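Local structure of DisA protein (Sorangium cellulosum, 6CCA) at residues Q80-A85 and T127-T132; E86-L91 and E121-F126; K225-E230 and R299-L304; L253-T258 and P277-Q282. The protein probably transfers methyl groups from S-adenosylmethionine to carbon in the disorazol polyketide assembly line, where it acts as a gem-dimethylating methyltransferase. All blocks are in the same frame, centred on the assembly; numbering follows the deposited sequence.

Contact 1 (Q80-A85 and T127-T132); sequences QRAGSA and TSERVT
Thr-127 spends every polar atom it has on the facing loop Arg-81 to Ser-84. Its hydroxyl donates to Arg-81 O in the carbonyl plane, on a lone pair, with OG1 to O at 2.6 Å. The same OG1 accepts from Ser-84 N at 3.0 Å, a straight bond (166° at the hydrogen), so one buried oxygen gives and receives. A chi1 of 47° wedges OG1 between the backbone N and the carbonyl carbon of its own residue, which lets it reach both partners. The backbone does the rest: Thr-127 N donates to Ser-84 O (2.9 Å), and Thr-127 O accepts from Gly-83 N (2.8 Å). The methyl of Ala-82 packs against the next peptide, with CB 3.2 Å from Ser-128 O, an oxygen that also accepts from Val-131 N in a type I turn. Val-131 lays CG1 on the peptide joining Arg-81 to Ala-82, 3.9 Å from Arg-81 C. Ser-128 OG, engaged with Gly-116 O, accepts from Arg-130 N as well and so forms an ST turn at the start of the loop. Strand pairing that runs out into a loop locked by a threonine hydroxyl thus finishes one end of the small antiparallel sheet; the order of helices and strands around it is consistent with a winged-helix domain.

Contact 2 (E86-L91 and E121-F126); sequences ESAATL and EGDRLF
Asp-123 reaches over the start of helix 88-95 and grips it with three oxygens. Its OD2 takes the hydroxyl of Ser-87 (OG to OD2 2.8 Å) and its OD1 takes Ala-89 N (2.9 Å), each on the syn lone pair, while its backbone O accepts from Ala-88 N at 3.0 Å. With CG anti to the backbone N (chi1 177°), the carboxylate is carried across to the helix end, where the first N-H groups would probably stabilise its negative charge. Ser-87 is the N-cap: its OG also accepts from Thr-90 N at 2.9 Å. One step back along the chain, Glu-86 and Leu-125 form a hydrogen-bonded antiparallel pair, the reciprocal bonds joining N and O of each residue. The apolar packing is tight on the Leu-125 side of the sheet. There CD1 of Leu-125 presses on Ala-88, 3.6 Å from its CA, and meets CD2 of Leu-91 at 4.3 Å. The other side is more exposed to solvent; Asp-123 is firmly hydrogen-bonded even there, and the loose element is the Arg-124 side chain, which adds little. The Glu-86 side chain bends away to a salt bridge with Arg-94. Strand 124-127 is the middle strand, flanked by 85-87 and 118-121, and helix 102-114 closes the apolar side through Leu-109, which touches both Ala-88 and Leu-125.

Contact 3 (K225-E230 and R299-L304); sequences KITILE and RFDVVL
CB of Leu-229 is the bump that sits on the Phe-300 ring, 3.7 Å from the centroid and 20° off its normal, a CH-pi contact. Arg-299 CB backs the opposite face, so the ring lies sandwiched, and Thr-227 CG2 approaches obliquely to 3.5 Å from Phe-300 CD1. At the corner by Asp-301 the carboxylate fills the notch beside Thr-227: OD2 accepts from Thr-227 N at 2.9 Å, met on its anti side and 25° out of the carboxylate plane. Ile-226 crosses this aspartate at about a right angle, CG2 lying 3.9 Å from CB of Asp-301. Thr-227 O serves both sides of the corner, taking Asp-301 N at 2.8 Å and, weakly, Val-302 N. Beyond it the parallel ladder runs regularly, and paired side chains lie alongside each other: Ile-228 with Val-302 and Glu-230 with Leu-304 on one face, Leu-229 with Val-303 on the other. Asp-301 has further partners in Arg-216 and Lys-327, both salt bridges. Helix 196-216 covers the face of Ile-226, Val-302 and Leu-304; in the sheet, strand 226-231 continues to strand 253-257, and strand 300-306 to strand 330-337.

Contact 4 (L253-T258 and P277-Q282); sequences LEYFYT and PFVTFQ
Tyr-255 and Tyr-257 anchor a parallel backbone ladder on the strand that enters from residue 277. Tyr-255 N donates to Phe-278 O at 3.1 Å, and its O accepts from Thr-280 N at 2.8 Å; Tyr-257 repeats the pattern with Thr-280 O and Gln-282 N. CA-H groups of Glu-254, Phe-256, Val-279 and Phe-281 add their own contacts with carbonyl oxygens across the gap. Ring contacts come next. Thr-280 CB stands over the Phe-256 face, 3.9 Å from the centroid and 14° off the normal, while Gln-282 OE1 comes to the edge of that ring, 3.6 Å from CE2. On the other face of the sheet Phe-281 lays CD2 3.6 Å from CG of Tyr-257; the two planes stand oblique, at 43°. Apolar packing fills the rest: Val-279 CG1 touches Tyr-257 CB at 3.6 Å, and Leu-253 CD2 meets Phe-278 CE2 at 3.6 Å. CG of Phe-278 stands between its backbone N and carbonyl carbon (chi1 62°), which brings the ring edge to Tyr-255 CB. Polar ends look elsewhere: Tyr-255 OH and Thr-258 OG1 to Glu-230, Tyr-257 OH to Gly-234, Glu-254 to Thr-227 and Arg-299. Main-chain bonds therefore set the pairing and apolar side chains pad it, while the hydroxyls of Tyr-255, Tyr-257 and Thr-258 bind toward strand 226-231 and the glycine-rich loop after it, which in class I methyltransferases typically binds S-adenosylmethionine.

From the N terminus, contact 1 opens first at residues 80-85 and closes at 127-132, shutting a loop that holds contact 2 nested within it. The two touch, Phe-126 packing beside Gly-83 and Ser-84, and together pair two of the three strands of the small antiparallel sheet and form its junction with helix 88-95. The chain then runs through several helices before contact 3 opens at 225-230. Contact 4 is nested inside the loop that contact 3 closes at 299-304; its beta-alpha-beta unit lies on one side of strand 226-231, strand 300-306 on the other. Centres of contacts 3 and 4 are 9 Å apart, those of contacts 1 and 3 about 55 Å, across the centre of the chain.

Contact 1 (Q80-A85 and T127-T132)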
loop_
_atom_site.group_PDB
_atom_site.type_symbol
_atom_site.label_atom_id
_atom_site.label_comp_id
_atom_site.label_asym_id
_atom_site.label_seq_id
_atom_site.Cartn_x
_atom_site.Cartn_y
_atom_site.Cartn_z
ATOM N N GLN A 80 32.311 6.394 1.977
ATOM C CA GLN A 80 32.786 7.338 0.996
ATOM C C GLN A 80 33.775 6.766 0.029
ATOM O O GLN A 80 33.888 7.267 -1.091
ATOM C CB GLN A 80 33.327 8.609 1.679
ATOM C CG GLN A 80 32.185 9.392 2.294
ATOM C CD GLN A 80 32.583 10.285 3.458
ATOM O OE1 GLN A 80 32.361 11.506 3.419
ATOM N NE2 GLN A 80 33.110 9.690 4.513
ATOM N N ARG A 81 34.429 5.640 0.409
ATOM C CA ARG A 81 35.528 5.104 -0.366
ATOM C C ARG A 81 35.471 3.562 -0.417
ATOM O O ARG A 81 35.055 2.959 0.568
ATOM C CB ARG A 81 36.846 5.540 0.325
ATOM C CG ARG A 81 37.242 7.016 0.081
ATOM C CD ARG A 81 38.291 7.562 1.067
ATOM N NE ARG A 81 37.686 7.883 2.368
ATOM C CZ ARG A 81 37.090 9.041 2.699
ATOM N NH1 ARG A 81 37.002 10.059 1.837
ATOM N NH2 ARG A 81 36.575 9.186 3.921
ATOM N N ALA A 82 35.831 3.000 -1.568
ATOM C CA ALA A 82 36.095 1.555 -1.739
ATOM C C ALA A 82 37.223 0.998 -0.813
ATOM O O ALA A 82 38.209 1.699 -0.618
ATOM C CB ALA A 82 36.404 1.285 -3.168
ATOM N N GLY A 83 37.023 -0.189 -0.170
ATOM C CA GLY A 83 38.050 -0.945 0.608
ATOM C C GLY A 83 38.104 -0.673 2.091
ATOM O O GLY A 83 39.083 -0.960 2.797
ATOM N N SER A 84 37.064 -0.060 2.593
ATOM C CA SER A 84 37.034 0.302 3.951
ATOM C C SER A 84 36.055 -0.728 4.651
ATOM O O SER A 84 35.167 -1.315 3.973
ATOM C CB SER A 84 36.633 1.765 4.020
ATOM O OG SER A 84 35.816 1.937 5.100
ATOM N N ALA A 85 36.257 -0.977 5.957
ATOM C CA ALA A 85 35.462 -1.946 6.666
ATOM C C ALA A 85 34.918 -1.288 7.894
ATOM O O ALA A 85 35.572 -0.440 8.500
ATOM C CB ALA A 85 36.275 -3.195 6.991
ATOM N N THR A 127 33.241 -2.039 1.906
ATOM C CA THR A 127 32.849 -1.337 0.666
ATOM C C THR A 127 33.590 -1.898 -0.480
ATOM O O THR A 127 34.857 -1.970 -0.476
ATOM C CB THR A 127 33.100 0.203 0.698
ATOM O OG1 THR A 127 34.424 0.504 1.199
ATOM C CG2 THR A 127 32.216 0.850 1.625
ATOM N N SER A 128 32.838 -2.205 -1.510
ATOM C CA SER A 128 33.354 -2.721 -2.715
ATOM C C SER A 128 33.875 -1.670 -3.644
ATOM O O SER A 128 33.704 -0.469 -3.415
ATOM C CB SER A 128 32.268 -3.472 -3.480
ATOM O OG SER A 128 31.475 -2.636 -4.354
ATOM N N GLU A 129 34.493 -2.181 -4.705
ATOM C CA GLU A 129 34.993 -1.421 -5.847
ATOM C C GLU A 129 33.988 -0.555 -6.566
ATOM O O GLU A 129 34.390 0.425 -7.182
ATOM C CB GLU A 129 35.630 -2.375 -6.884
ATOM C CG GLU A 129 37.016 -2.836 -6.462
ATOM C CD GLU A 129 37.944 -1.664 -6.105
ATOM O OE1 GLU A 129 38.419 -0.980 -7.049
ATOM O OE2 GLU A 129 38.202 -1.416 -4.895
ATOM N N ARG A 130 32.709 -0.898 -6.464
ATOM C CA ARG A 130 31.653 -0.117 -7.093
ATOM C C ARG A 130 31.397 1.189 -6.347
ATOM O O ARG A 130 30.769 2.102 -6.885
ATOM C CB ARG A 130 30.362 -0.935 -7.175
ATOM C CG ARG A 130 29.971 -1.338 -8.588
ATOM C CD ARG A 130 28.522 -1.791 -8.653
ATOM N NE ARG A 130 27.701 -0.887 -9.451
ATOM C CZ ARG A 130 26.406 -0.673 -9.242
ATOM N NH1 ARG A 130 25.779 -1.298 -8.255
ATOM N NH2 ARG A 130 25.737 0.168 -10.020
ATOM N N VAL A 131 31.881 1.282 -5.111
ATOM C CA VAL A 131 31.675 2.488 -4.323
ATOM C C VAL A 131 32.541 3.661 -4.896
ATOM O O VAL A 131 33.772 3.553 -4.948
ATOM C CB VAL A 131 31.946 2.223 -2.846
ATOM C CG1 VAL A 131 31.937 3.477 -2.020
ATOM C CG2 VAL A 131 30.924 1.265 -2.271
ATOM N N THR A 132 31.884 4.699 -5.417
ATOM C CA THR A 132 32.526 5.971 -5.808
ATOM C C THR A 132 31.695 7.151 -5.203
ATOM O O THR A 132 30.652 6.884 -4.589
ATOM C CB THR A 132 32.572 6.107 -7.323
ATOM O OG1 THR A 132 31.246 6.265 -7.832
ATOM C CG2 THR A 132 33.222 4.862 -7.997
#

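Contact 2 (E86-L91 and E121-F126)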
loop_
_atom_site.group_PDB
_atom_site.type_symbol
_atom_site.label_atom_id
_atom_site.label_comp_id
_atom_site.label_asym_id
_atom_site.label_seq_id
_atom_site.Cartn_x
_atom_site.Cartn_y
_atom_site.Cartn_z
ATOM N N GLU A 86 33.689 -1.627 8.230
ATOM C CA GLU A 86 33.010 -1.022 9.381
ATOM C C GLU A 86 32.310 -2.137 10.121
ATOM O O GLU A 86 32.007 -3.181 9.557
ATOM C CB GLU A 86 31.897 -0.052 8.929
ATOM C CG GLU A 86 32.286 1.088 7.979
ATOM C CD GLU A 86 32.908 2.236 8.725
ATOM O OE1 GLU A 86 32.726 2.277 9.969
ATOM O OE2 GLU A 86 33.586 3.071 8.074
ATOM N N SER A 87 32.099 -1.914 11.398
ATOM C CA SER A 87 31.133 -2.668 12.122
ATOM C C SER A 87 29.763 -1.977 11.933
ATOM O O SER A 87 29.609 -0.824 12.305
ATOM C CB SER A 87 31.494 -2.682 13.599
ATOM O OG SER A 87 30.334 -2.829 14.398
ATOM N N ALA A 88 28.786 -2.742 11.438
ATOM C CA ALA A 88 27.378 -2.345 11.406
ATOM C C ALA A 88 26.891 -1.794 12.738
ATOM O O ALA A 88 26.264 -0.723 12.779
ATOM C CB ALA A 88 26.504 -3.511 10.978
ATOM N N ALA A 89 27.196 -2.501 13.830
ATOM C CA ALA A 89 26.749 -2.072 15.143
ATOM C C ALA A 89 27.406 -0.754 15.539
ATOM O O ALA A 89 26.718 0.148 16.058
ATOM C CB ALA A 89 27.003 -3.153 16.180
ATOM N N THR A 90 28.698 -0.620 15.252
ATOM C CA THR A 90 29.417 0.595 15.580
ATOM C C THR A 90 28.961 1.785 14.757
ATOM O O THR A 90 28.721 2.884 15.277
ATOM C CB THR A 90 30.911 0.430 15.294
ATOM O OG1 THR A 90 31.404 -0.658 16.072
ATOM C CG2 THR A 90 31.658 1.687 15.664
ATOM N N LEU A 91 28.847 1.554 13.464
ATOM C CA LEU A 91 28.345 2.562 12.555
ATOM C C LEU A 91 26.965 3.074 12.939
ATOM O O LEU A 91 26.766 4.231 12.965
ATOM C CB LEU A 91 28.324 2.013 11.152
ATOM C CG LEU A 91 27.954 2.937 10.009
ATOM C CD1 LEU A 91 28.938 4.065 9.889
ATOM C CD2 LEU A 91 27.809 2.191 8.717
ATOM N N GLU A 121 29.420 -9.690 6.041
ATOM C CA GLU A 121 29.807 -10.962 6.631
ATOM C C GLU A 121 29.514 -10.793 8.118
ATOM O O GLU A 121 30.282 -10.219 8.868
ATOM C CB GLU A 121 31.307 -11.177 6.352
ATOM C CG GLU A 121 31.705 -12.604 6.267
ATOM C CD GLU A 121 33.224 -12.738 6.279
ATOM O OE1 GLU A 121 33.676 -13.575 7.058
ATOM O OE2 GLU A 121 33.941 -11.979 5.544
ATOM N N GLY A 122 28.315 -11.186 8.535
ATOM C CA GLY A 122 27.905 -10.885 9.895
ATOM C C GLY A 122 27.898 -9.393 10.123
ATOM O O GLY A 122 27.395 -8.659 9.279
ATOM N N ASP A 123 28.501 -8.925 11.205
ATOM C CA ASP A 123 28.553 -7.522 11.544
ATOM C C ASP A 123 29.503 -6.735 10.679
ATOM O O ASP A 123 29.594 -5.555 10.802
ATOM C CB ASP A 123 28.966 -7.372 13.001
ATOM C CG ASP A 123 29.123 -5.956 13.435
ATOM O OD1 ASP A 123 28.134 -5.256 13.630
ATOM O OD2 ASP A 123 30.237 -5.536 13.630
ATOM N N ARG A 124 30.222 -7.415 9.811
ATOM C CA ARG A 124 31.258 -6.775 9.047
ATOM C C ARG A 124 30.875 -6.306 7.656
ATOM O O ARG A 124 30.511 -7.069 6.808
ATOM C CB ARG A 124 32.507 -7.635 8.973
ATOM C CG ARG A 124 33.600 -6.954 8.215
ATOM C CD ARG A 124 34.953 -7.540 8.484
ATOM N NE ARG A 124 35.703 -7.515 7.251
ATOM C CZ ARG A 124 36.822 -6.860 7.045
ATOM N NH1 ARG A 124 37.434 -6.211 8.024
ATOM N NH2 ARG A 124 37.350 -6.905 5.848
ATOM N N LEU A 125 31.049 -5.015 7.458
ATOM C CA LEU A 125 30.723 -4.337 6.238
ATOM C C LEU A 125 31.977 -3.943 5.493
ATOM O O LEU A 125 32.854 -3.399 6.061
ATOM C CB LEU A 125 29.923 -3.089 6.568
ATOM C CG LEU A 125 28.744 -3.298 7.485
ATOM C CD1 LEU A 125 28.071 -2.004 7.863
ATOM C CD2 LEU A 125 27.762 -4.285 6.909
ATOM N N PHE A 126 32.029 -4.229 4.222
ATOM C CA PHE A 126 33.181 -3.933 3.422
ATOM C C PHE A 126 32.691 -3.227 2.179
ATOM O O PHE A 126 31.858 -3.775 1.422
ATOM C CB PHE A 126 33.898 -5.217 3.001
ATOM C CG PHE A 126 35.211 -4.957 2.302
ATOM C CD1 PHE A 126 36.265 -4.394 2.992
ATOM C CD2 PHE A 126 35.374 -5.263 0.966
ATOM C CE1 PHE A 126 37.480 -4.156 2.333
ATOM C CE2 PHE A 126 36.550 -4.997 0.308
ATOM C CZ PHE A 126 37.613 -4.488 0.997
#

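Contact 3 (K225-E230 and R299-L304)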
loop_
_atom_site.group_PDB
_atom_site.type_symbol
_atom_site.label_atom_id
_atom_site.label_comp_id
_atom_site.label_asym_id
_atom_site.label_seq_id
_atom_site.Cartn_x
_atom_site.Cartn_y
_atom_site.Cartn_z
ATOM N N LYS A 225 -30.551 -1.722 0.723
ATOM C CA LYS A 225 -29.292 -1.154 0.214
ATOM C C LYS A 225 -28.122 -2.113 0.205
ATOM O O LYS A 225 -28.100 -3.079 0.959
ATOM C CB LYS A 225 -28.934 0.082 1.008
ATOM C CG LYS A 225 -30.010 1.167 0.784
ATOM C CD LYS A 225 -29.579 2.488 1.272
ATOM C CE LYS A 225 -30.696 3.488 0.942
ATOM N NZ LYS A 225 -30.712 4.438 2.073
ATOM N N ILE A 226 -27.145 -1.776 -0.634
ATOM C CA ILE A 226 -25.842 -2.396 -0.641
ATOM C C ILE A 226 -24.940 -1.472 0.195
ATOM O O ILE A 226 -25.043 -0.237 0.024
ATOM C CB ILE A 226 -25.250 -2.460 -2.056
ATOM C CG1 ILE A 226 -26.052 -3.389 -2.996
ATOM C CG2 ILE A 226 -23.818 -2.955 -1.978
ATOM C CD1 ILE A 226 -26.043 -4.813 -2.549
ATOM N N THR A 227 -24.163 -2.075 1.108
ATOM C CA THR A 227 -23.359 -1.328 2.074
ATOM C C THR A 227 -21.895 -1.645 1.885
ATOM O O THR A 227 -21.494 -2.803 1.990
ATOM C CB THR A 227 -23.774 -1.677 3.514
ATOM O OG1 THR A 227 -25.177 -1.516 3.628
ATOM C CG2 THR A 227 -23.150 -0.731 4.513
ATOM N N ILE A 228 -21.095 -0.606 1.622
ATOM C CA ILE A 228 -19.668 -0.807 1.368
ATOM C C ILE A 228 -18.910 -0.106 2.465
ATOM O O ILE A 228 -19.294 0.993 2.857
ATOM C CB ILE A 228 -19.333 -0.202 0.020
ATOM C CG1 ILE A 228 -20.183 -0.858 -1.063
ATOM C CG2 ILE A 228 -17.825 -0.200 -0.226
ATOM C CD1 ILE A 228 -20.004 -0.246 -2.451
ATOM N N LEU A 229 -17.912 -0.759 3.011
ATOM C CA LEU A 229 -17.023 -0.156 4.004
ATOM C C LEU A 229 -15.674 0.092 3.375
ATOM O O LEU A 229 -15.093 -0.830 2.859
ATOM C CB LEU A 229 -16.891 -1.094 5.178
ATOM C CG LEU A 229 -15.747 -0.848 6.173
ATOM C CD1 LEU A 229 -16.115 0.413 6.917
ATOM C CD2 LEU A 229 -15.610 -2.004 7.132
ATOM N N GLU A 230 -15.152 1.309 3.473
ATOM C CA GLU A 230 -13.775 1.551 3.199
ATOM C C GLU A 230 -13.010 1.713 4.498
ATOM O O GLU A 230 -13.338 2.552 5.330
ATOM C CB GLU A 230 -13.542 2.780 2.337
ATOM C CG GLU A 230 -12.079 2.979 2.019
ATOM C CD GLU A 230 -11.782 4.080 0.986
ATOM O OE1 GLU A 230 -12.696 4.892 0.666
ATOM O OE2 GLU A 230 -10.575 4.120 0.584
ATOM N N ARG A 299 -22.769 -6.685 8.340
ATOM C CA ARG A 299 -23.414 -5.508 7.869
ATOM C C ARG A 299 -23.047 -5.112 6.458
ATOM O O ARG A 299 -23.751 -4.415 5.828
ATOM C CB ARG A 299 -23.091 -4.342 8.770
ATOM C CG ARG A 299 -24.363 -3.579 9.029
ATOM C CD ARG A 299 -24.201 -2.108 9.201
ATOM N NE ARG A 299 -25.020 -1.388 8.267
ATOM C CZ ARG A 299 -25.464 -0.189 8.486
ATOM N NH1 ARG A 299 -25.191 0.400 9.633
ATOM N NH2 ARG A 299 -26.152 0.415 7.561
ATOM N N PHE A 300 -21.894 -5.566 6.021
ATOM C CA PHE A 300 -21.277 -5.067 4.826
ATOM C C PHE A 300 -21.238 -6.047 3.695
ATOM O O PHE A 300 -20.860 -7.142 3.888
ATOM C CB PHE A 300 -19.861 -4.597 5.155
ATOM C CG PHE A 300 -19.848 -3.421 6.053
ATOM C CD1 PHE A 300 -20.208 -2.198 5.590
ATOM C CD2 PHE A 300 -19.603 -3.567 7.375
ATOM C CE1 PHE A 300 -20.270 -1.126 6.410
ATOM C CE2 PHE A 300 -19.647 -2.484 8.210
ATOM C CZ PHE A 300 -19.986 -1.271 7.713
ATOM N N ASP A 301 -21.603 -5.573 2.512
ATOM C CA ASP A 301 -21.526 -6.392 1.317
ATOM C C ASP A 301 -20.094 -6.437 0.813
ATOM O O ASP A 301 -19.677 -7.411 0.185
ATOM C CB ASP A 301 -22.418 -5.789 0.276
ATOM C CG ASP A 301 -23.899 -5.873 0.684
ATOM O OD1 ASP A 301 -24.496 -6.962 0.466
ATOM O OD2 ASP A 301 -24.388 -4.949 1.347
ATOM N N VAL A 302 -19.375 -5.327 0.979
ATOM C CA VAL A 302 -17.980 -5.177 0.448
ATOM C C VAL A 302 -17.182 -4.411 1.471
ATOM O O VAL A 302 -17.684 -3.443 2.053
ATOM C CB VAL A 302 -17.926 -4.374 -0.901
ATOM C CG1 VAL A 302 -16.509 -4.256 -1.452
ATOM C CG2 VAL A 302 -18.819 -4.974 -1.947
ATOM N N VAL A 303 -15.957 -4.869 1.701
ATOM C CA VAL A 303 -14.962 -4.098 2.379
ATOM C C VAL A 303 -13.833 -3.771 1.411
ATOM O O VAL A 303 -13.256 -4.693 0.808
ATOM C CB VAL A 303 -14.409 -4.810 3.577
ATOM C CG1 VAL A 303 -13.317 -4.018 4.250
ATOM C CG2 VAL A 303 -15.472 -5.044 4.613
ATOM N N LEU A 304 -13.494 -2.491 1.291
ATOM C CA LEU A 304 -12.407 -2.000 0.443
ATOM C C LEU A 304 -11.250 -1.513 1.302
ATOM O O LEU A 304 -11.436 -0.743 2.269
ATOM C CB LEU A 304 -12.912 -0.798 -0.387
ATOM C CG LEU A 304 -11.818 0.024 -1.081
ATOM C CD1 LEU A 304 -11.172 -0.855 -2.156
ATOM C CD2 LEU A 304 -12.458 1.227 -1.717
HETATM O O HOH W 1 -26.577 -3.856 3.172
#

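Contact 4 (L253-T258 and P277-Q282)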
loop_
_atom_site.group_PDB
_atom_site.type_symbol
_atom_site.label_atom_id
_atom_site.label_comp_id
_atom_site.label_asym_id
_atom_site.label_seq_id
_atom_site.Cartn_x
_atom_site.Cartn_y
_atom_site.Cartn_z
ATOM N N LEU A 253 -27.406 2.556 -2.109
ATOM C CA LEU A 253 -26.073 2.429 -1.572
ATOM C C LEU A 253 -25.918 3.145 -0.236
ATOM O O LEU A 253 -26.433 4.265 -0.043
ATOM C CB LEU A 253 -25.116 2.957 -2.648
ATOM C CG LEU A 253 -23.654 3.086 -2.292
ATOM C CD1 LEU A 253 -23.084 1.696 -2.140
ATOM C CD2 LEU A 253 -22.976 3.836 -3.410
ATOM N N GLU A 254 -25.224 2.497 0.701
ATOM C CA GLU A 254 -24.599 3.192 1.819
ATOM C C GLU A 254 -23.072 2.937 1.804
ATOM O O GLU A 254 -22.638 1.782 1.737
ATOM C CB GLU A 254 -25.108 2.710 3.137
ATOM C CG GLU A 254 -26.578 2.602 3.324
ATOM C CD GLU A 254 -26.831 1.872 4.615
ATOM O OE1 GLU A 254 -26.942 0.583 4.628
ATOM O OE2 GLU A 254 -26.708 2.608 5.601
ATOM N N TYR A 255 -22.269 3.988 1.927
ATOM C CA TYR A 255 -20.848 3.861 1.926
ATOM C C TYR A 255 -20.279 4.406 3.258
ATOM O O TYR A 255 -20.594 5.514 3.675
ATOM C CB TYR A 255 -20.312 4.619 0.746
ATOM C CG TYR A 255 -18.849 4.466 0.433
ATOM C CD1 TYR A 255 -17.855 5.125 1.156
ATOM C CD2 TYR A 255 -18.451 3.696 -0.664
ATOM C CE1 TYR A 255 -16.498 4.990 0.831
ATOM C CE2 TYR A 255 -17.119 3.524 -0.997
ATOM C CZ TYR A 255 -16.130 4.182 -0.269
ATOM O OH TYR A 255 -14.801 3.990 -0.651
ATOM N N PHE A 256 -19.529 3.578 3.963
ATOM C CA PHE A 256 -18.889 3.973 5.188
ATOM C C PHE A 256 -17.428 4.361 4.924
ATOM O O PHE A 256 -16.554 3.529 4.594
ATOM C CB PHE A 256 -18.975 2.863 6.210
ATOM C CG PHE A 256 -20.306 2.778 6.911
ATOM C CD1 PHE A 256 -21.441 2.336 6.227
ATOM C CD2 PHE A 256 -20.427 3.171 8.235
ATOM C CE1 PHE A 256 -22.692 2.292 6.861
ATOM C CE2 PHE A 256 -21.676 3.095 8.895
ATOM C CZ PHE A 256 -22.798 2.715 8.190
ATOM N N TYR A 257 -17.172 5.662 5.069
ATOM C CA TYR A 257 -15.844 6.258 5.034
ATOM C C TYR A 257 -15.231 6.194 6.450
ATOM O O TYR A 257 -15.733 6.859 7.366
ATOM C CB TYR A 257 -15.994 7.707 4.531
ATOM C CG TYR A 257 -14.721 8.514 4.361
ATOM C CD1 TYR A 257 -13.881 8.799 5.398
ATOM C CD2 TYR A 257 -14.382 9.024 3.133
ATOM C CE1 TYR A 257 -12.728 9.578 5.213
ATOM C CE2 TYR A 257 -13.276 9.825 2.974
ATOM C CZ TYR A 257 -12.468 10.092 4.024
ATOM O OH TYR A 257 -11.336 10.860 3.773
ATOM N N THR A 258 -14.225 5.354 6.645
ATOM C CA THR A 258 -13.686 5.101 7.967
ATOM C C THR A 258 -12.207 5.175 7.951
ATOM O O THR A 258 -11.579 5.038 6.879
ATOM C CB THR A 258 -14.109 3.726 8.582
ATOM O OG1 THR A 258 -13.309 2.695 8.061
ATOM C CG2 THR A 258 -15.547 3.449 8.375
ATOM N N PRO A 277 -24.471 12.363 0.041
ATOM C CA PRO A 277 -25.226 12.148 1.258
ATOM C C PRO A 277 -25.379 10.715 1.606
ATOM O O PRO A 277 -25.690 10.406 2.737
ATOM C CB PRO A 277 -26.626 12.744 0.937
ATOM C CG PRO A 277 -26.480 13.506 -0.356
ATOM C CD PRO A 277 -25.315 12.852 -1.079
ATOM N N PHE A 278 -25.093 9.811 0.674
ATOM C CA PHE A 278 -25.103 8.378 0.999
ATOM C C PHE A 278 -23.898 7.860 1.899
ATOM O O PHE A 278 -23.836 6.667 2.243
ATOM C CB PHE A 278 -25.231 7.557 -0.288
ATOM C CG PHE A 278 -24.089 7.721 -1.256
ATOM C CD1 PHE A 278 -24.123 8.695 -2.234
ATOM C CD2 PHE A 278 -22.988 6.898 -1.217
ATOM C CE1 PHE A 278 -23.103 8.856 -3.165
ATOM C CE2 PHE A 278 -21.936 7.056 -2.143
ATOM C CZ PHE A 278 -21.989 8.025 -3.129
ATOM N N VAL A 279 -22.915 8.711 2.159
ATOM C CA VAL A 279 -21.732 8.325 2.935
ATOM C C VAL A 279 -21.926 8.618 4.399
ATOM O O VAL A 279 -22.438 9.716 4.724
ATOM C CB VAL A 279 -20.513 9.092 2.451
ATOM C CG1 VAL A 279 -19.270 8.721 3.287
ATOM C CG2 VAL A 279 -20.348 8.888 0.935
ATOM N N THR A 280 -21.588 7.634 5.258
ATOM C CA THR A 280 -21.480 7.754 6.696
ATOM C C THR A 280 -20.001 7.800 7.050
ATOM O O THR A 280 -19.223 7.014 6.550
ATOM C CB THR A 280 -22.217 6.586 7.359
ATOM O OG1 THR A 280 -23.576 6.701 7.000
ATOM C CG2 THR A 280 -22.133 6.555 8.908
ATOM N N PHE A 281 -19.607 8.722 7.904
ATOM C CA PHE A 281 -18.224 8.903 8.260
ATOM C C PHE A 281 -18.099 8.504 9.711
ATOM O O PHE A 281 -18.839 9.046 10.591
ATOM C CB PHE A 281 -17.854 10.387 8.082
ATOM C CG PHE A 281 -18.022 10.899 6.705
ATOM C CD1 PHE A 281 -19.232 11.273 6.200
ATOM C CD2 PHE A 281 -16.912 10.958 5.861
ATOM C CE1 PHE A 281 -19.346 11.721 4.894
ATOM C CE2 PHE A 281 -17.052 11.403 4.584
ATOM C CZ PHE A 281 -18.251 11.794 4.091
ATOM N N GLN A 282 -17.200 7.562 10.000
ATOM C CA GLN A 282 -17.114 6.937 11.338
ATOM C C GLN A 282 -15.727 6.354 11.524
ATOM O O GLN A 282 -15.239 5.610 10.652
ATOM C CB GLN A 282 -18.152 5.792 11.406
ATOM C CG GLN A 282 -18.399 5.157 12.772
ATOM C CD GLN A 282 -19.719 4.327 12.830
ATOM O OE1 GLN A 282 -20.639 4.523 12.043
ATOM N NE2 GLN A 282 -19.793 3.419 13.787
#